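Local coordinates for protein methanogen homoaconitase large subunit (Methanocaldococcus jannaschii, PDB 4KP2) that works with a small subunit as homoaconitase, an iron-sulfur hydro-lyase that converts (R)-homocitrate through cis-homoaconitate to homoisocitrate in 2-oxosuberate biosynthesis, at residues G145-F150 / Y249-K254; V241-E246 / I271-D276. All coordinates share one frame; numbering follows the deposited sequence.

Interaction 1: residues G145-F150 / Y249-K254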
ATOM      1  N   GLY A 145     -11.759  -1.739 -25.828  1.00 41.95           N
ATOM      2  CA  GLY A 145     -12.590  -2.149 -26.943  1.00 44.16           C
ATOM      3  C   GLY A 145     -14.032  -2.279 -26.498  1.00 46.20           C
ATOM      4  O   GLY A 145     -14.927  -2.523 -27.308  1.00 52.38           O
ATOM      5  N   ALA A 146     -14.255  -2.112 -25.198  1.00 43.56           N
ATOM      6  CA  ALA A 146     -15.592  -2.184 -24.627  1.00 43.68           C
ATOM      7  C   ALA A 146     -16.375  -0.911 -24.923  1.00 45.43           C
ATOM      8  O   ALA A 146     -17.593  -0.862 -24.749  1.00 42.72           O
ATOM      9  CB  ALA A 146     -15.513  -2.423 -23.131  1.00 45.36           C
ATOM     10  N   PHE A 147     -15.662   0.119 -25.368  1.00 42.08           N
ATOM     11  CA  PHE A 147     -16.279   1.385 -25.740  1.00 43.05           C
ATOM     12  C   PHE A 147     -16.643   1.392 -27.219  1.00 46.11           C
ATOM     13  O   PHE A 147     -17.269   2.332 -27.710  1.00 42.78           O
ATOM     14  CB  PHE A 147     -15.335   2.548 -25.434  1.00 39.81           C
ATOM     15  CG  PHE A 147     -15.164   2.820 -23.969  1.00 45.15           C
ATOM     16  CD1 PHE A 147     -14.237   2.113 -23.220  1.00 45.26           C
ATOM     17  CD2 PHE A 147     -15.930   3.784 -23.338  1.00 52.52           C
ATOM     18  CE1 PHE A 147     -14.080   2.362 -21.870  1.00 53.46           C
ATOM     19  CE2 PHE A 147     -15.779   4.040 -21.989  1.00 53.37           C
ATOM     20  CZ  PHE A 147     -14.851   3.328 -21.253  1.00 57.85           C
ATOM     21  N   GLY A 148     -16.250   0.337 -27.924  1.00 47.89           N
ATOM     22  CA  GLY A 148     -16.492   0.245 -29.351  1.00 49.84           C
ATOM     23  C   GLY A 148     -15.381   0.915 -30.133  1.00 50.96           C
ATOM     24  O   GLY A 148     -15.602   1.453 -31.217  1.00 52.57           O
ATOM     25  N   ALA A 149     -14.178   0.885 -29.570  1.00 43.97           N
ATOM     26  CA  ALA A 149     -13.020   1.493 -30.208  1.00 47.86           C
ATOM     27  C   ALA A 149     -11.913   0.467 -30.405  1.00 46.35           C
ATOM     28  O   ALA A 149     -11.718  -0.416 -29.572  1.00 46.04           O
ATOM     29  CB  ALA A 149     -12.516   2.664 -29.381  1.00 45.89           C
ATOM     30  N   PHE A 150     -11.193   0.586 -31.514  1.00 51.02           N
ATOM     31  CA  PHE A 150     -10.089  -0.317 -31.802  1.00 48.27           C
ATOM     32  C   PHE A 150      -8.882   0.051 -30.947  1.00 44.53           C
ATOM     33  O   PHE A 150      -8.242   1.079 -31.167  1.00 39.34           O
ATOM     34  CB  PHE A 150      -9.728  -0.267 -33.286  1.00 42.64           C
ATOM     35  CG  PHE A 150      -8.726  -1.304 -33.701  1.00 45.10           C
ATOM     36  CD1 PHE A 150      -9.138  -2.561 -34.112  1.00 50.49           C
ATOM     37  CD2 PHE A 150      -7.372  -1.024 -33.679  1.00 38.96           C
ATOM     38  CE1 PHE A 150      -8.214  -3.518 -34.492  1.00 44.71           C
ATOM     39  CE2 PHE A 150      -6.445  -1.976 -34.055  1.00 43.08           C
ATOM     40  CZ  PHE A 150      -6.868  -3.224 -34.464  1.00 36.45           C
ATOM     41  N   TYR A 249     -23.170   4.723 -23.493  1.00 57.17           N
ATOM     42  CA  TYR A 249     -23.362   6.165 -23.376  1.00 58.26           C
ATOM     43  C   TYR A 249     -23.719   6.574 -21.949  1.00 59.02           C
ATOM     44  O   TYR A 249     -23.347   7.657 -21.497  1.00 56.11           O
ATOM     45  CB  TYR A 249     -24.441   6.649 -24.346  1.00 59.08           C
ATOM     46  CG  TYR A 249     -24.157   6.333 -25.797  1.00 61.83           C
ATOM     47  CD1 TYR A 249     -23.005   6.800 -26.416  1.00 62.16           C
ATOM     48  CD2 TYR A 249     -25.046   5.580 -26.551  1.00 67.62           C
ATOM     49  CE1 TYR A 249     -22.742   6.515 -27.743  1.00 66.73           C
ATOM     50  CE2 TYR A 249     -24.793   5.290 -27.877  1.00 70.55           C
ATOM     51  CZ  TYR A 249     -23.640   5.760 -28.469  1.00 70.81           C
ATOM     52  OH  TYR A 249     -23.385   5.475 -29.791  1.00 59.93           O
ATOM     53  N   ASP A 250     -24.439   5.706 -21.245  1.00 62.78           N
ATOM     54  CA  ASP A 250     -24.833   5.977 -19.866  1.00 61.90           C
ATOM     55  C   ASP A 250     -23.614   6.045 -18.953  1.00 60.38           C
ATOM     56  O   ASP A 250     -23.588   6.814 -17.992  1.00 61.81           O
ATOM     57  CB  ASP A 250     -25.810   4.913 -19.363  1.00 62.67           C
ATOM     58  CG  ASP A 250     -27.147   4.964 -20.074  1.00 62.99           C
ATOM     59  OD1 ASP A 250     -27.539   6.060 -20.528  1.00 63.83           O
ATOM     60  OD2 ASP A 250     -27.809   3.910 -20.177  1.00 63.05           O
ATOM     61  N   TYR A 251     -22.608   5.232 -19.259  1.00 60.72           N
ATOM     62  CA  TYR A 251     -21.367   5.220 -18.500  1.00 59.36           C
ATOM     63  C   TYR A 251     -20.581   6.504 -18.733  1.00 57.57           C
ATOM     64  O   TYR A 251     -19.881   6.988 -17.843  1.00 61.01           O
ATOM     65  CB  TYR A 251     -20.522   4.009 -18.893  1.00 55.84           C
ATOM     66  CG  TYR A 251     -19.159   3.958 -18.240  1.00 54.90           C
ATOM     67  CD1 TYR A 251     -19.004   3.472 -16.948  1.00 53.83           C
ATOM     68  CD2 TYR A 251     -18.025   4.386 -18.920  1.00 59.74           C
ATOM     69  CE1 TYR A 251     -17.759   3.422 -16.350  1.00 55.84           C
ATOM     70  CE2 TYR A 251     -16.779   4.341 -18.330  1.00 54.13           C
ATOM     71  CZ  TYR A 251     -16.650   3.857 -17.045  1.00 59.20           C
ATOM     72  OH  TYR A 251     -15.408   3.810 -16.456  1.00 56.85           O
ATOM     73  N   LEU A 252     -20.704   7.054 -19.938  1.00 54.71           N
ATOM     74  CA  LEU A 252     -20.002   8.281 -20.291  1.00 56.76           C
ATOM     75  C   LEU A 252     -20.696   9.499 -19.691  1.00 61.18           C
ATOM     76  O   LEU A 252     -20.165  10.609 -19.732  1.00 67.65           O
ATOM     77  CB  LEU A 252     -19.892   8.419 -21.810  1.00 58.34           C
ATOM     78  CG  LEU A 252     -19.173   7.272 -22.524  1.00 52.78           C
ATOM     79  CD1 LEU A 252     -19.102   7.527 -24.020  1.00 54.79           C
ATOM     80  CD2 LEU A 252     -17.783   7.073 -21.944  1.00 48.38           C
ATOM     81  N   LYS A 253     -21.884   9.286 -19.135  1.00 59.96           N
ATOM     82  CA  LYS A 253     -22.610  10.350 -18.456  1.00 60.86           C
ATOM     83  C   LYS A 253     -22.250  10.386 -16.978  1.00 64.10           C
ATOM     84  O   LYS A 253     -22.076  11.455 -16.390  1.00 66.89           O
ATOM     85  CB  LYS A 253     -24.119  10.157 -18.605  1.00 64.77           C
ATOM     86  CG  LYS A 253     -24.635  10.316 -20.021  1.00 60.52           C
ATOM     87  CD  LYS A 253     -26.146  10.447 -20.033  1.00 60.18           C
ATOM     88  CE  LYS A 253     -26.808   9.269 -19.340  1.00 70.70           C
ATOM     89  NZ  LYS A 253     -28.288   9.426 -19.274  1.00 60.64           N
ATOM     90  N   LYS A 254     -22.142   9.204 -16.383  1.00 67.87           N
ATOM     91  CA  LYS A 254     -21.870   9.069 -14.959  1.00 64.28           C
ATOM     92  C   LYS A 254     -20.430   9.447 -14.608  1.00 66.17           C
ATOM     93  O   LYS A 254     -20.158   9.946 -13.515  1.00 75.19           O
ATOM     94  CB  LYS A 254     -22.183   7.635 -14.518  1.00 59.83           C
ATOM     95  CG  LYS A 254     -21.560   7.199 -13.207  1.00 70.87           C
ATOM     96  CD  LYS A 254     -22.037   5.808 -12.824  1.00 73.91           C
ATOM     97  CE  LYS A 254     -21.110   5.159 -11.811  1.00 78.62           C
ATOM     98  NZ  LYS A 254     -19.777   4.857 -12.403  1.00 76.81           N
TER

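Interaction 2: residues V241-E246 / I271-D276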
ATOM      1  N   VAL A 241     -13.186  -6.256 -28.929  1.00 43.23           N
ATOM      2  CA  VAL A 241     -14.072  -5.113 -29.128  1.00 42.70           C
ATOM      3  C   VAL A 241     -15.548  -5.472 -28.935  1.00 44.82           C
ATOM      4  O   VAL A 241     -15.998  -6.552 -29.324  1.00 44.41           O
ATOM      5  CB  VAL A 241     -13.843  -4.460 -30.517  1.00 42.63           C
ATOM      6  CG1 VAL A 241     -14.259  -5.402 -31.638  1.00 48.48           C
ATOM      7  CG2 VAL A 241     -14.578  -3.130 -30.619  1.00 40.68           C
ATOM      8  N   ILE A 242     -16.289  -4.560 -28.312  1.00 47.18           N
ATOM      9  CA  ILE A 242     -17.720  -4.735 -28.095  1.00 41.98           C
ATOM     10  C   ILE A 242     -18.494  -3.557 -28.679  1.00 41.95           C
ATOM     11  O   ILE A 242     -18.128  -2.399 -28.471  1.00 44.80           O
ATOM     12  CB  ILE A 242     -18.048  -4.877 -26.594  1.00 47.46           C
ATOM     13  CG1 ILE A 242     -17.480  -6.189 -26.052  1.00 46.29           C
ATOM     14  CG2 ILE A 242     -19.549  -4.823 -26.357  1.00 44.38           C
ATOM     15  CD1 ILE A 242     -17.809  -6.445 -24.604  1.00 49.13           C
ATOM     16  N   GLU A 243     -19.560  -3.864 -29.414  1.00 54.82           N
ATOM     17  CA  GLU A 243     -20.390  -2.846 -30.048  1.00 49.72           C
ATOM     18  C   GLU A 243     -20.977  -1.877 -29.026  1.00 50.27           C
ATOM     19  O   GLU A 243     -21.490  -2.290 -27.986  1.00 53.30           O
ATOM     20  CB  GLU A 243     -21.506  -3.512 -30.853  1.00 57.86           C
ATOM     21  CG  GLU A 243     -22.369  -2.552 -31.654  1.00 62.56           C
ATOM     22  CD  GLU A 243     -23.407  -3.271 -32.491  1.00 64.51           C
ATOM     23  OE1 GLU A 243     -23.020  -3.957 -33.461  1.00 58.15           O
ATOM     24  OE2 GLU A 243     -24.610  -3.157 -32.172  1.00 67.88           O
ATOM     25  N   ALA A 244     -20.893  -0.586 -29.332  1.00 55.17           N
ATOM     26  CA  ALA A 244     -21.365   0.453 -28.427  1.00 49.71           C
ATOM     27  C   ALA A 244     -22.882   0.599 -28.476  1.00 55.37           C
ATOM     28  O   ALA A 244     -23.486   0.560 -29.547  1.00 62.89           O
ATOM     29  CB  ALA A 244     -20.696   1.779 -28.750  1.00 44.12           C
ATOM     30  N   ASP A 245     -23.491   0.768 -27.308  1.00 58.00           N
ATOM     31  CA  ASP A 245     -24.935   0.937 -27.218  1.00 59.45           C
ATOM     32  C   ASP A 245     -25.292   1.975 -26.162  1.00 63.25           C
ATOM     33  O   ASP A 245     -24.429   2.719 -25.698  1.00 63.38           O
ATOM     34  CB  ASP A 245     -25.610  -0.396 -26.895  1.00 55.56           C
ATOM     35  CG  ASP A 245     -25.232  -0.925 -25.527  1.00 59.80           C
ATOM     36  OD1 ASP A 245     -24.139  -0.577 -25.034  1.00 57.20           O
ATOM     37  OD2 ASP A 245     -26.028  -1.692 -24.946  1.00 61.45           O
ATOM     38  N   GLU A 246     -26.566   2.013 -25.785  1.00 64.57           N
ATOM     39  CA  GLU A 246     -27.056   2.981 -24.808  1.00 64.04           C
ATOM     40  C   GLU A 246     -26.374   2.836 -23.450  1.00 64.49           C
ATOM     41  O   GLU A 246     -26.169   3.822 -22.743  1.00 65.13           O
ATOM     42  CB  GLU A 246     -28.572   2.860 -24.646  1.00 64.09           C
ATOM     43  CG  GLU A 246     -29.358   3.999 -25.278  1.00 65.58           C
ATOM     44  CD  GLU A 246     -29.232   4.034 -26.789  1.00 75.72           C
ATOM     45  OE1 GLU A 246     -28.982   2.969 -27.394  1.00 75.09           O
ATOM     46  OE2 GLU A 246     -29.385   5.129 -27.371  1.00 70.88           O
ATOM     47  N   ILE A 271     -21.595   3.049 -34.588  1.00 54.57           N
ATOM     48  CA  ILE A 271     -21.315   1.981 -35.538  1.00 59.13           C
ATOM     49  C   ILE A 271     -21.971   0.668 -35.117  1.00 58.45           C
ATOM     50  O   ILE A 271     -21.680   0.129 -34.050  1.00 62.51           O
ATOM     51  CB  ILE A 271     -19.802   1.765 -35.708  1.00 51.72           C
ATOM     52  CG1 ILE A 271     -19.148   3.025 -36.279  1.00 50.02           C
ATOM     53  CG2 ILE A 271     -19.534   0.570 -36.608  1.00 52.49           C
ATOM     54  CD1 ILE A 271     -17.669   2.877 -36.554  1.00 47.53           C
ATOM     55  N   THR A 272     -22.856   0.160 -35.968  1.00 58.57           N
ATOM     56  CA  THR A 272     -23.593  -1.063 -35.676  1.00 65.28           C
ATOM     57  C   THR A 272     -23.234  -2.155 -36.680  1.00 71.40           C
ATOM     58  O   THR A 272     -22.846  -1.863 -37.810  1.00 72.11           O
ATOM     59  CB  THR A 272     -25.111  -0.812 -35.722  1.00 67.81           C
ATOM     60  OG1 THR A 272     -25.403   0.462 -35.135  1.00 70.35           O
ATOM     61  CG2 THR A 272     -25.866  -1.899 -34.970  1.00 68.32           C
ATOM     62  N   VAL A 273     -23.364  -3.411 -36.264  1.00 70.79           N
ATOM     63  CA  VAL A 273     -23.052  -4.548 -37.123  1.00 72.94           C
ATOM     64  C   VAL A 273     -24.269  -5.443 -37.336  1.00 78.35           C
ATOM     65  O   VAL A 273     -24.919  -5.861 -36.379  1.00 80.17           O
ATOM     66  CB  VAL A 273     -21.911  -5.399 -36.533  1.00 71.19           C
ATOM     67  CG1 VAL A 273     -21.735  -6.689 -37.323  1.00 70.80           C
ATOM     68  CG2 VAL A 273     -20.618  -4.603 -36.500  1.00 70.13           C
ATOM     69  N   ASN A 274     -24.570  -5.733 -38.598  1.00 78.30           N
ATOM     70  CA  ASN A 274     -25.667  -6.627 -38.942  1.00 82.01           C
ATOM     71  C   ASN A 274     -25.172  -8.060 -39.116  1.00 85.64           C
ATOM     72  O   ASN A 274     -24.112  -8.298 -39.699  1.00 81.48           O
ATOM     73  CB  ASN A 274     -26.356  -6.145 -40.220  1.00 76.77           C
ATOM     74  CG  ASN A 274     -27.737  -6.753 -40.417  1.00 82.58           C
ATOM     75  OD1 ASN A 274     -28.008  -7.876 -39.990  1.00 77.02           O
ATOM     76  ND2 ASN A 274     -28.616  -6.009 -41.079  1.00 77.59           N
ATOM     77  N   ARG A 275     -25.940  -9.016 -38.605  1.00 84.53           N
ATOM     78  CA  ARG A 275     -25.604 -10.424 -38.779  1.00 86.07           C
ATOM     79  C   ARG A 275     -25.638 -10.868 -40.254  1.00 86.32           C
ATOM     80  O   ARG A 275     -26.451 -10.391 -41.046  1.00 81.39           O
ATOM     81  CB  ARG A 275     -26.511 -11.296 -37.901  1.00 82.44           C
ATOM     82  CG  ARG A 275     -26.316 -11.044 -36.411  1.00 80.42           C
ATOM     83  CD  ARG A 275     -24.874 -11.356 -36.021  1.00 79.78           C
ATOM     84  NE  ARG A 275     -24.560 -12.780 -36.188  1.00 78.23           N
ATOM     85  CZ  ARG A 275     -23.371 -13.322 -35.928  1.00 73.80           C
ATOM     86  NH1 ARG A 275     -23.161 -14.621 -36.109  1.00 74.10           N
ATOM     87  NH2 ARG A 275     -22.381 -12.555 -35.499  1.00 68.98           N
ATOM     88  N   ASP A 276     -24.722 -11.770 -40.604  1.00 90.04           N
ATOM     89  CA  ASP A 276     -24.592 -12.335 -41.952  1.00 88.50           C
ATOM     90  C   ASP A 276     -24.155 -11.346 -43.025  1.00 89.93           C
ATOM     91  O   ASP A 276     -23.752 -11.753 -44.124  1.00 87.75           O
ATOM     92  CB  ASP A 276     -25.878 -13.039 -42.381  1.00 94.04           C
ATOM     93  CG  ASP A 276     -26.158 -14.285 -41.563  1.00 92.04           C
ATOM     94  OD1 ASP A 276     -25.187 -14.995 -41.209  1.00 80.76           O
ATOM     95  OD2 ASP A 276     -27.347 -14.550 -41.273  1.00 92.92           O
TER

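Interaction 1: residues G145-F150 / Y249-K254
Phe147 reaches from its loop to the helix 246-254 and sets one edge of its ring against two consecutive helical residues, Tyr251 and Leu252, a compact example of how a loop can dock on a helix through a single aromatic side chain. CB and CG of Phe147 serve as the stem: with CG beside the backbone N and anti to the carbonyl carbon (chi1 -71°), the ring swings over to the helix although the CB bond itself does not aim at it. Along the ring, CD2 comes first, 4.0 Å from CD2 of Leu252. The next atom touches both partners: Phe147 CE2 lies 3.6 Å from Leu252 CD2 and 3.8 Å from Tyr251 CE2. The tip, Phe147 CZ, meets Tyr251 CE2 at 3.6 Å, while CD1 and CE1 make up the side of the ring turned from the helix. The leucine methyl lies in the plane of the phenylalanine ring, at its edge. The two aromatic rings are inclined at 62° with centroids 5.8 Å apart, an oblique pairing. Tyr251 carries its CG anti to the backbone N (chi1 175°), which points the ring toward the loop, where it crosses Phe147 at a slant, and its hydroxyl makes a weak hydrogen bond to the carbonyl oxygen of Ala124. Val128 and Arg256 also touch Phe147, whose ring is buried. The arrangement joins the loop leading into strand 150-153, outermost in this chain of a five-stranded parallel sheet, to the helix that follows strand 239-242 of a separate mixed sheet, within the alpha-beta-alpha sandwich architecture of the aconitase family.

Interaction 2: residues V241-E246 / I271-D276
The backbone N of Val273 donates to OE1 of Glu243 over 2.9 Å, the one hydrogen bond that spans this contact. It is moderately bent, 142° at the hydrogen, and the donor stands above the carboxylate, 48° out of its plane. Glu243 gets there by stretching fully: CG lies anti to the backbone N (chi1 -175°) and the chain continues extended, crossing to the 271-276 loop. On the way its CG passes the carbonyl oxygen of Ile271 at 3.7 Å. The other carboxylate oxygen, OE2, rests against the methyl CG2 of Thr272 at 3.3 Å, while OE1 also lies 3.6 Å from CB of Val273. The carbonyl oxygen of Thr272 takes a hydrogen bond from Lys27, so the loop is held from helix 24-33 as well. Without the carboxylate, as with an alanine in place of this glutamate, the Val273 amide would probably lose this acceptor and a gap is likely to open beside the Thr272 methyl. Because the carboxylate, probably charged, is met by a main-chain amide, the tie depends on the course of the 271-276 backbone more than on the side chains that it carries.

The segments of the two contacts interleave along the chain: strand 239-242 runs through Glu243, Ala244 and the N-cap residue Asp245 into helix 246-254, so the connection gives interaction 2 its glutamate and the helix gives interaction 1 its Tyr251 and Leu252. The contact centres are about 12 Å apart, and they meet at the 145-150 loop. There Gly145 O lies 2.6 Å from Ile242 N, a probable hydrogen bond, and Phe147 O sits 3.6 Å from Ala244 CB. Interaction 1 is nearer the predicted [4Fe-4S] cluster site, the Phe147 side chain lying about 9 Å from that of its predicted ligand Cys323. Interaction 2, partly buried, lies away from that site, on the side of helix 24-33.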